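Long-range contacts in major capsid protein (Norovirus Hu/GI.7/TCH-060/USA/2003, PDB 4P25), which forms the protruding (P) domain of the norovirus capsid and binds histo-blood group antigen glycans such as Lewis Y: residues Arg68-Ser73 with Thr152-Gly157; Ala106-Val111 with Trp161-Thr166; Ser126-Lys131 with Phe145-Asp150. All blocks are in the same frame, centred on the assembly; numbering follows the deposited sequence.

Contact 1 of 3, residues Arg68-Ser73 with Thr152-Gly157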
loop_
_atom_site.group_PDB
_atom_site.type_symbol
_atom_site.label_atom_id
_atom_site.label_comp_id
_atom_site.label_asym_id
_atom_site.label_seq_id
_atom_site.Cartn_x
_atom_site.Cartn_y
_atom_site.Cartn_z
ATOM N N ARG A 68 12.084 1.632 -9.919
ATOM C CA ARG A 68 13.229 0.745 -9.767
ATOM C C ARG A 68 14.086 0.831 -11.017
ATOM O O ARG A 68 13.571 0.943 -12.129
ATOM C CB ARG A 68 12.785 -0.700 -9.516
ATOM C CG ARG A 68 13.944 -1.633 -9.178
ATOM C CD ARG A 68 13.446 -2.997 -8.744
ATOM N NE ARG A 68 14.545 -3.909 -8.418
ATOM C CZ ARG A 68 14.393 -5.055 -7.758
ATOM N NH1 ARG A 68 13.186 -5.429 -7.334
ATOM N NH2 ARG A 68 15.443 -5.825 -7.506
ATOM N N GLY A 69 15.398 0.786 -10.833
ATOM C CA GLY A 69 16.292 0.817 -11.972
ATOM C C GLY A 69 17.743 0.655 -11.591
ATOM O O GLY A 69 18.106 0.627 -10.414
ATOM N N LYS A 70 18.579 0.539 -12.612
ATOM C CA LYS A 70 20.013 0.415 -12.410
ATOM C C LYS A 70 20.724 1.717 -12.726
ATOM O O LYS A 70 20.520 2.310 -13.786
ATOM C CB LYS A 70 20.562 -0.729 -13.255
ATOM C CG LYS A 70 20.062 -2.070 -12.763
ATOM C CD LYS A 70 20.342 -3.201 -13.727
ATOM C CE LYS A 70 19.885 -4.510 -13.114
ATOM N NZ LYS A 70 18.525 -4.397 -12.510
ATOM N N VAL A 71 21.563 2.155 -11.795
ATOM C CA VAL A 71 22.310 3.397 -11.953
ATOM C C VAL A 71 23.328 3.275 -13.078
ATOM O O VAL A 71 24.046 2.277 -13.168
ATOM C CB VAL A 71 23.023 3.778 -10.639
ATOM C CG1 VAL A 71 23.923 5.005 -10.831
ATOM C CG2 VAL A 71 22.000 4.022 -9.540
ATOM N N PHE A 72 23.365 4.284 -13.945
ATOM C CA PHE A 72 24.370 4.357 -15.003
ATOM C C PHE A 72 24.937 5.775 -15.111
ATOM O O PHE A 72 24.374 6.721 -14.561
ATOM C CB PHE A 72 23.805 3.871 -16.349
ATOM C CG PHE A 72 22.825 4.822 -16.994
ATOM C CD1 PHE A 72 21.488 4.825 -16.620
ATOM C CD2 PHE A 72 23.238 5.695 -17.986
ATOM C CE1 PHE A 72 20.587 5.696 -17.220
ATOM C CE2 PHE A 72 22.344 6.564 -18.587
ATOM C CZ PHE A 72 21.020 6.568 -18.204
ATOM N N SER A 73 26.060 5.910 -15.805
ATOM C CA SER A 73 26.721 7.204 -15.940
ATOM C C SER A 73 26.203 7.971 -17.150
ATOM O O SER A 73 26.137 7.430 -18.255
ATOM C CB SER A 73 28.236 7.022 -16.073
ATOM O OG SER A 73 28.786 6.378 -14.938
ATOM N N THR A 152 24.348 3.349 -6.239
ATOM C CA THR A 152 24.909 2.510 -7.291
ATOM C C THR A 152 24.036 1.276 -7.468
ATOM O O THR A 152 23.219 0.949 -6.604
ATOM C CB THR A 152 26.342 2.043 -6.959
ATOM O OG1 THR A 152 26.325 1.264 -5.756
ATOM C CG2 THR A 152 27.288 3.231 -6.785
ATOM N N GLY A 153 24.203 0.598 -8.596
ATOM C CA GLY A 153 23.499 -0.644 -8.856
ATOM C C GLY A 153 21.982 -0.548 -8.907
ATOM O O GLY A 153 21.416 0.448 -9.365
ATOM N N ASP A 154 21.337 -1.608 -8.426
ATOM C CA ASP A 154 19.892 -1.796 -8.493
ATOM C C ASP A 154 19.213 -1.036 -7.354
ATOM O O ASP A 154 19.292 -1.442 -6.195
ATOM C CB ASP A 154 19.625 -3.303 -8.408
ATOM C CG ASP A 154 18.149 -3.679 -8.532
ATOM O OD1 ASP A 154 17.287 -2.811 -8.794
ATOM O OD2 ASP A 154 17.866 -4.889 -8.370
ATOM N N GLN A 155 18.548 0.068 -7.694
ATOM C CA GLN A 155 17.893 0.920 -6.704
ATOM C C GLN A 155 16.380 0.801 -6.796
ATOM O O GLN A 155 15.808 0.885 -7.886
ATOM C CB GLN A 155 18.287 2.389 -6.908
ATOM C CG GLN A 155 19.759 2.705 -6.674
ATOM C CD GLN A 155 20.147 2.743 -5.198
ATOM O OE1 GLN A 155 19.410 3.260 -4.355
ATOM N NE2 GLN A 155 21.316 2.194 -4.885
ATOM N N LEU A 156 15.733 0.604 -5.649
ATOM C CA LEU A 156 14.282 0.512 -5.582
ATOM C C LEU A 156 13.775 1.519 -4.579
ATOM O O LEU A 156 14.296 1.622 -3.469
ATOM C CB LEU A 156 13.852 -0.897 -5.164
ATOM C CG LEU A 156 12.393 -1.126 -4.747
ATOM C CD1 LEU A 156 11.437 -0.861 -5.895
ATOM C CD2 LEU A 156 12.230 -2.549 -4.233
ATOM N N GLY A 157 12.756 2.273 -4.970
ATOM C CA GLY A 157 12.258 3.301 -4.080
ATOM C C GLY A 157 10.878 3.845 -4.356
ATOM O O GLY A 157 10.154 3.374 -5.236
HETATM O O HOH W 1 16.734 -2.655 -11.460
HETATM O O HOH W 2 26.021 1.532 -10.833
#

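Contact 2 of 3, residues Ala106-Val111 with Trp161-Thr166. With GAL (beta-D-galactopyranose), chain E; FUC (alpha-L-fucopyranose), chain B.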
loop_
_atom_site.group_PDB
_atom_site.type_symbol
_atom_site.label_atom_id
_atom_site.label_comp_id
_atom_site.label_asym_id
_atom_site.label_seq_id
_atom_site.Cartn_x
_atom_site.Cartn_y
_atom_site.Cartn_z
ATOM N N ALA A 106 4.760 17.599 -14.368
ATOM C CA ALA A 106 5.268 18.971 -14.382
ATOM C C ALA A 106 5.795 19.459 -13.040
ATOM O O ALA A 106 5.404 20.521 -12.554
ATOM C CB ALA A 106 4.214 19.929 -14.933
ATOM N N CYS A 107 6.686 18.671 -12.452
ATOM C CA CYS A 107 7.309 19.026 -11.187
ATOM C C CYS A 107 8.569 18.198 -11.000
ATOM O O CYS A 107 8.768 17.191 -11.684
ATOM C CB CYS A 107 6.343 18.810 -10.012
ATOM S SG CYS A 107 5.699 17.114 -9.823
ATOM N N ASP A 108 9.433 18.637 -10.093
ATOM C CA ASP A 108 10.542 17.805 -9.664
ATOM C C ASP A 108 10.034 16.711 -8.737
ATOM O O ASP A 108 9.122 16.933 -7.932
ATOM C CB ASP A 108 11.593 18.635 -8.931
ATOM C CG ASP A 108 12.558 19.338 -9.870
ATOM O OD1 ASP A 108 12.237 19.535 -11.064
ATOM O OD2 ASP A 108 13.647 19.712 -9.386
ATOM N N TRP A 109 10.623 15.528 -8.858
ATOM C CA TRP A 109 10.365 14.435 -7.938
ATOM C C TRP A 109 11.558 14.230 -7.027
ATOM O O TRP A 109 12.697 14.470 -7.417
ATOM C CB TRP A 109 10.117 13.131 -8.695
ATOM C CG TRP A 109 8.880 13.114 -9.517
ATOM C CD1 TRP A 109 7.862 14.025 -9.506
ATOM C CD2 TRP A 109 8.522 12.121 -10.479
ATOM N NE1 TRP A 109 6.891 13.654 -10.410
ATOM C CE2 TRP A 109 7.275 12.488 -11.022
ATOM C CE3 TRP A 109 9.141 10.951 -10.939
ATOM C CZ2 TRP A 109 6.633 11.726 -12.000
ATOM C CZ3 TRP A 109 8.505 10.197 -11.909
ATOM C CH2 TRP A 109 7.267 10.589 -12.433
ATOM N N HIS A 110 11.287 13.771 -5.813
ATOM C CA HIS A 110 12.335 13.395 -4.887
ATOM C C HIS A 110 11.990 12.010 -4.379
ATOM O O HIS A 110 11.003 11.818 -3.670
ATOM C CB HIS A 110 12.432 14.441 -3.784
ATOM C CG HIS A 110 12.586 15.828 -4.323
ATOM N ND1 HIS A 110 11.525 16.701 -4.448
ATOM C CD2 HIS A 110 13.688 16.519 -4.707
ATOM C CE1 HIS A 110 11.963 17.857 -4.915
ATOM N NE2 HIS A 110 13.271 17.773 -5.079
ATOM N N VAL A 111 12.801 11.040 -4.796
ATOM C CA VAL A 111 12.463 9.627 -4.683
ATOM C C VAL A 111 13.459 8.961 -3.760
ATOM O O VAL A 111 14.669 9.043 -3.982
ATOM C CB VAL A 111 12.545 8.952 -6.071
ATOM C CG1 VAL A 111 12.092 7.497 -5.995
ATOM C CG2 VAL A 111 11.713 9.723 -7.100
ATOM N N TRP A 161 8.480 13.201 -2.049
ATOM C CA TRP A 161 7.893 14.536 -2.128
ATOM C C TRP A 161 8.113 15.156 -3.503
ATOM O O TRP A 161 8.922 14.662 -4.284
ATOM C CB TRP A 161 8.396 15.464 -1.008
ATOM C CG TRP A 161 9.903 15.680 -0.899
ATOM C CD1 TRP A 161 10.820 14.799 -0.406
ATOM C CD2 TRP A 161 10.633 16.874 -1.221
ATOM N NE1 TRP A 161 12.080 15.355 -0.429
ATOM C CE2 TRP A 161 11.991 16.633 -0.924
ATOM C CE3 TRP A 161 10.272 18.122 -1.749
ATOM C CZ2 TRP A 161 12.989 17.587 -1.132
ATOM C CZ3 TRP A 161 11.272 19.080 -1.948
ATOM C CH2 TRP A 161 12.609 18.801 -1.643
ATOM N N VAL A 162 7.377 16.225 -3.797
ATOM C CA VAL A 162 7.511 16.914 -5.078
ATOM C C VAL A 162 7.710 18.412 -4.862
ATOM O O VAL A 162 7.330 18.949 -3.822
ATOM C CB VAL A 162 6.289 16.671 -5.996
ATOM C CG1 VAL A 162 6.142 15.189 -6.307
ATOM C CG2 VAL A 162 5.014 17.220 -5.362
ATOM N N SER A 163 8.311 19.080 -5.843
ATOM C CA SER A 163 8.597 20.511 -5.752
ATOM C C SER A 163 8.547 21.129 -7.158
ATOM O O SER A 163 8.533 20.392 -8.146
ATOM C CB SER A 163 9.962 20.730 -5.084
ATOM O OG SER A 163 11.008 20.176 -5.861
ATOM N N PRO A 164 8.491 22.473 -7.256
ATOM C CA PRO A 164 8.370 23.115 -8.573
ATOM C C PRO A 164 9.533 22.813 -9.523
ATOM O O PRO A 164 10.666 22.623 -9.084
ATOM C CB PRO A 164 8.353 24.610 -8.228
ATOM C CG PRO A 164 7.829 24.665 -6.846
ATOM C CD PRO A 164 8.399 23.461 -6.163
ATOM N N SER A 165 9.246 22.772 -10.819
ATOM C CA SER A 165 10.276 22.500 -11.815
ATOM C C SER A 165 11.228 23.679 -11.937
ATOM O O SER A 165 12.414 23.508 -12.215
ATOM C CB SER A 165 9.642 22.203 -13.178
ATOM O OG SER A 165 8.905 20.993 -13.147
ATOM N N THR A 166 10.692 24.877 -11.737
ATOM C CA THR A 166 11.487 26.093 -11.809
ATOM C C THR A 166 11.212 26.952 -10.582
ATOM O O THR A 166 10.150 26.848 -9.974
ATOM C CB THR A 166 11.164 26.900 -13.076
ATOM O OG1 THR A 166 9.768 27.236 -13.089
ATOM C CG2 THR A 166 11.512 26.110 -14.331
HETATM C C1 GAL E . 15.219 23.553 -5.507
HETATM C C2 GAL E . 14.767 22.104 -5.443
HETATM C C3 GAL E . 14.445 21.610 -6.844
HETATM C C4 GAL E . 13.440 22.547 -7.493
HETATM C C5 GAL E . 13.966 23.971 -7.443
HETATM C C6 GAL E . 12.950 24.914 -8.089
HETATM O O2 GAL E . 15.813 21.298 -4.880
HETATM O O3 GAL E . 13.892 20.288 -6.772
HETATM O O4 GAL E . 12.191 22.471 -6.789
HETATM O O5 GAL E . 14.175 24.356 -6.077
HETATM O O6 GAL E . 13.569 26.176 -8.352
HETATM C C1 FUC B . 15.260 20.412 -3.897
HETATM C C2 FUC B . 16.273 19.329 -3.562
HETATM C C3 FUC B . 17.531 19.970 -3.000
HETATM C C4 FUC B . 17.165 20.863 -1.826
HETATM C C5 FUC B . 16.102 21.860 -2.258
HETATM C C6 FUC B . 15.729 22.752 -1.073
HETATM O O2 FUC B . 16.600 18.595 -4.750
HETATM O O3 FUC B . 18.434 18.945 -2.559
HETATM O O4 FUC B . 16.659 20.058 -0.751
HETATM O O5 FUC B . 14.939 21.152 -2.710
HETATM O O HOH W 3 6.263 22.707 -11.255
HETATM O O HOH W 4 10.995 19.269 -13.365
#

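Contact 3 of 3, residues Ser126-Lys131 with Phe145-Asp150. With FUC (alpha-L-fucopyranose), chain B.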
loop_
_atom_site.group_PDB
_atom_site.type_symbol
_atom_site.label_atom_id
_atom_site.label_comp_id
_atom_site.label_asym_id
_atom_site.label_seq_id
_atom_site.Cartn_x
_atom_site.Cartn_y
_atom_site.Cartn_z
ATOM N N SER A 126 19.195 6.598 -0.574
ATOM C CA SER A 126 19.600 7.698 -1.443
ATOM C C SER A 126 18.342 8.447 -1.850
ATOM O O SER A 126 17.302 7.834 -2.116
ATOM C CB SER A 126 20.305 7.163 -2.692
ATOM O OG SER A 126 21.475 6.439 -2.357
ATOM N N ARG A 127 18.414 9.772 -1.890
ATOM C CA ARG A 127 17.311 10.550 -2.428
ATOM C C ARG A 127 17.666 10.956 -3.851
ATOM O O ARG A 127 18.659 11.665 -4.081
ATOM C CB ARG A 127 17.003 11.774 -1.559
ATOM C CG ARG A 127 15.615 12.372 -1.826
ATOM C CD ARG A 127 15.441 13.732 -1.152
ATOM N NE ARG A 127 16.266 14.745 -1.805
ATOM C CZ ARG A 127 16.713 15.858 -1.226
ATOM N NH1 ARG A 127 16.421 16.135 0.042
ATOM N NH2 ARG A 127 17.467 16.698 -1.921
ATOM N N LEU A 128 16.877 10.468 -4.806
ATOM C CA LEU A 128 17.074 10.802 -6.211
ATOM C C LEU A 128 16.215 12.002 -6.567
ATOM O O LEU A 128 14.989 11.966 -6.426
ATOM C CB LEU A 128 16.718 9.617 -7.105
ATOM C CG LEU A 128 17.307 8.266 -6.669
ATOM C CD1 LEU A 128 17.003 7.193 -7.700
ATOM C CD2 LEU A 128 18.815 8.365 -6.409
ATOM N N ASP A 129 16.869 13.069 -7.007
ATOM C CA ASP A 129 16.183 14.295 -7.368
ATOM C C ASP A 129 16.032 14.338 -8.890
ATOM O O ASP A 129 17.010 14.435 -9.634
ATOM C CB ASP A 129 16.944 15.492 -6.793
ATOM C CG ASP A 129 17.128 15.377 -5.279
ATOM O OD1 ASP A 129 16.160 14.968 -4.595
ATOM O OD2 ASP A 129 18.235 15.662 -4.772
ATOM N N VAL A 130 14.785 14.228 -9.338
ATOM C CA VAL A 130 14.481 13.997 -10.746
ATOM C C VAL A 130 13.707 15.159 -11.346
ATOM O O VAL A 130 12.666 15.561 -10.810
ATOM C CB VAL A 130 13.627 12.722 -10.911
ATOM C CG1 VAL A 130 13.300 12.475 -12.377
ATOM C CG2 VAL A 130 14.339 11.521 -10.297
ATOM N N LYS A 131 14.210 15.693 -12.455
ATOM C CA LYS A 131 13.509 16.752 -13.174
ATOM C C LYS A 131 12.798 16.179 -14.393
ATOM O O LYS A 131 13.272 15.217 -15.006
ATOM C CB LYS A 131 14.478 17.861 -13.606
ATOM C CG LYS A 131 15.238 18.497 -12.454
ATOM C CD LYS A 131 15.906 19.795 -12.878
ATOM C CE LYS A 131 14.901 20.936 -13.000
ATOM N NZ LYS A 131 14.431 21.440 -11.673
ATOM N N PHE A 145 18.975 11.802 -12.775
ATOM C CA PHE A 145 18.793 12.362 -11.441
ATOM C C PHE A 145 20.074 13.000 -10.932
ATOM O O PHE A 145 21.167 12.744 -11.451
ATOM C CB PHE A 145 18.310 11.287 -10.440
ATOM C CG PHE A 145 19.326 10.201 -10.165
ATOM C CD1 PHE A 145 20.309 10.373 -9.200
ATOM C CD2 PHE A 145 19.285 9.000 -10.863
ATOM C CE1 PHE A 145 21.251 9.375 -8.950
ATOM C CE2 PHE A 145 20.216 8.000 -10.614
ATOM C CZ PHE A 145 21.197 8.187 -9.653
ATOM N N THR A 146 19.929 13.841 -9.920
ATOM C CA THR A 146 21.060 14.263 -9.117
ATOM C C THR A 146 20.783 13.747 -7.713
ATOM O O THR A 146 19.623 13.496 -7.360
ATOM C CB THR A 146 21.242 15.801 -9.110
ATOM O OG1 THR A 146 20.048 16.435 -8.637
ATOM C CG2 THR A 146 21.567 16.313 -10.513
ATOM N N SER A 147 21.836 13.557 -6.927
ATOM C CA SER A 147 21.689 13.062 -5.564
ATOM C C SER A 147 22.843 13.535 -4.704
ATOM O O SER A 147 23.983 13.611 -5.163
ATOM C CB SER A 147 21.645 11.532 -5.549
ATOM O OG SER A 147 21.531 11.043 -4.220
ATOM N N ASP A 148 22.551 13.854 -3.451
ATOM C CA ASP A 148 23.608 14.208 -2.514
ATOM C C ASP A 148 24.248 12.952 -1.928
ATOM O O ASP A 148 25.258 13.024 -1.232
ATOM C CB ASP A 148 23.082 15.140 -1.420
ATOM C CG ASP A 148 22.894 16.558 -1.918
ATOM O OD1 ASP A 148 23.602 16.937 -2.877
ATOM O OD2 ASP A 148 22.046 17.289 -1.363
ATOM N N GLN A 149 23.658 11.799 -2.231
ATOM C CA GLN A 149 24.230 10.525 -1.823
ATOM C C GLN A 149 24.925 9.898 -3.029
ATOM O O GLN A 149 25.070 10.549 -4.065
ATOM C CB GLN A 149 23.148 9.603 -1.241
ATOM C CG GLN A 149 22.470 10.153 0.022
ATOM C CD GLN A 149 21.458 11.252 -0.273
ATOM O OE1 GLN A 149 20.686 11.163 -1.231
ATOM N NE2 GLN A 149 21.474 12.307 0.542
ATOM N N ASP A 150 25.367 8.650 -2.900
ATOM C CA ASP A 150 26.086 7.987 -3.990
ATOM C C ASP A 150 25.457 6.634 -4.341
ATOM O O ASP A 150 26.081 5.592 -4.153
ATOM C CB ASP A 150 27.564 7.799 -3.616
ATOM C CG ASP A 150 28.449 7.492 -4.821
ATOM O OD1 ASP A 150 27.985 7.643 -5.970
ATOM O OD2 ASP A 150 29.624 7.115 -4.613
HETATM C C1 FUC B . 15.260 20.412 -3.897
HETATM C C2 FUC B . 16.273 19.329 -3.562
HETATM C C3 FUC B . 17.531 19.970 -3.000
HETATM C C4 FUC B . 17.165 20.863 -1.826
HETATM C C5 FUC B . 16.102 21.860 -2.258
HETATM C C6 FUC B . 15.729 22.752 -1.073
HETATM O O2 FUC B . 16.600 18.595 -4.750
HETATM O O3 FUC B . 18.434 18.945 -2.559
HETATM O O4 FUC B . 16.659 20.058 -0.751
HETATM O O5 FUC B . 14.939 21.152 -2.710
HETATM O O HOH W 5 19.668 13.993 -2.877
HETATM O O HOH W 6 18.129 17.522 -10.328
#

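Contact 1 of 3, residues Arg68-Ser73 with Thr152-Gly157
Asp154 OD1 is gripped by two donors, Arg68 NE across the strand pair and a water that also accepts a hydrogen bond from Lys70 NZ. Arg68 and Asp154 lie on neighbouring antiparallel strands, 66-73 and 154-163, inside the six-stranded sheet of the P domain. The arginine meets the carboxylate side-on: NE bonds to the syn lone pair of OD1 at 3.0 Å, and NH2 reaches OD2 at 2.7 Å with a nearly straight N-H...O angle of 174°. Guanidinium and carboxylate are nearly coplanar, 25° apart, which lets NE and NH2 each meet one oxygen. Asp154 CG stands anti to its backbone N (chi1 -177°), while the Arg68 chain runs extended from CG to NE along the same face, its CB against Leu156 CD1. Arg68 NH1 turns to Leu85 O. Lys70 NZ stays 4.2 Å from Asp154 OD2, too far for a direct ion pair, and is linked through the water; its charge would probably add to the stabilisation of the carboxylate.

Gly69 and Gln155 form the hydrogen-bonded pair, with Gly69 N donating to Gln155 O and Gln155 N to Gly69 O. Val71 N then bonds to Gly153 O just before the second strand begins. Val71 CG2 packs on Gln155 CG at 3.9 Å. The amide of Gln155 is held at both ends: OE1 bonds with Thr113 OG1 on strand 108-115, and NE2 donates to Thr152 O at 2.9 Å, with that oxygen in the amide plane.

Contact 2 of 3, residues Ala106-Val111 with Trp161-Thr166
The glycan pocket of the P domain is built here on two antiparallel strands, with Asp108, His110, Trp161 and Ser163 on the face that carries the galactose and a fucose. His110 and Trp161 form a hydrogen-bonded pair, and their rings stack face to face: the imidazole lies over the six-membered ring of the indole, centroids 3.5 Å apart and planes at 16°, while His110 CB sits above the five-membered ring in a CH-pi contact. His110 ND1 adds a weak bond to Trp161 O, and NE2 at the far side of the imidazole donates to GAL O3 at 3.1 Å. That hydroxyl in turn donates a hydrogen bond to Asp108 OD2 at 2.7 Å, so the sugar oxygen is gripped by both residues. GAL O4 donates to Pro164 O at 2.8 Å, and the edge of Trp161 meets the fucose, CH2 lying 3.5 Å from FUC O5.

Beyond the sugar, Asp108 OD1 accepts a hydrogen bond from a water that also bonds with Ser165 OG, and it forms a salt bridge with Lys131. This would help to fix the carboxylate that binds the galactose hydroxyl. On the face of Trp109 and Val162 the contact is mainly apolar: Val162 CG1 lies 3.8 Å from Trp109 CD1, while Trp109 NE1 bonds to Ile104 O. Cys107 SG packs on Val162 CB.

Strand 108-115 runs between 154-163 and 125-130, bonding through Trp109 to Val130 and through Val111 to Leu128; the Trp109 ring packs edge-to-face with Phe136, and Trp161 also touches Met125 of the second subunit.

Contact 3 of 3, residues Ser126-Lys131 with Phe145-Asp150
Backbone hydrogen bonds join Asp129 and Thr146 in a single antiparallel bridge, through which the loop after strand 142-144 lies along strand 125-130, an outermost strand of the six-stranded P-domain sheet within this chain. Asp129 N donates to Thr146 O at 2.8 Å, and Thr146 N returns a bond to Asp129 O. Phe145 CA adds a CA-H...O contact to the same Asp129 oxygen.

Apolar contact is centred on Phe145. One face of its ring takes Leu128 CD2 in a CH-pi contact, 3.9 Å from the centroid and 21° off the normal, and its CB touches Val130 CG2. Leu80, Lys78 and Pro151 also pack against this phenyl group.

Charged groups occupy the glycan side. The Arg127 chain bends at chi3 (70°), bringing NE round toward Asp129, and the guanidinium grips that carboxylate side-on: NE reaches the syn lone pair of OD1 at 2.8 Å, and NH2 goes to OD2. Arg127 and Asp129 belong to the glycan pocket, where NH2 makes at most a weak, doubtful hydrogen bond to FUC O3 and Asp129 CG comes within 3.3 Å of FUC O2. The pairing probably helps hold the arginine beside the fucose.

Side-chain to backbone bonds tie Ser147 and Gln149 to the strand. Gln149, bent at chi2, offers OE1 to Arg127 N at 2.7 Å, with the donor 40° out of the carbonyl plane. Ser147 OG accepts from Gln149 N, making an ST turn, and donates its own hydrogen bond to Arg127 O at 2.9 Å, approaching from above that carbonyl plane.

All three contacts reach the same antiparallel sheet, and contacts 1 and 2 share strand 154-163 at different points along it; contact 3 sets a loop against the outermost strand 125-130. Contact 2 is the buried one, with an aromatic stack and sugar-binding polar groups; contacts 1 and 3 are partly buried and lie farther from the chain's centre. In contact 1 the acidic and basic side chains pair across two strands, whereas in contact 3 they pair within one strand and face the fucose. That fucose also touches contact 2, whose strand 108-115 is the direct neighbour of 125-130. Contacts 1 and 3 meet where Val71 packs on Phe145 and Gln155 comes near Ser126.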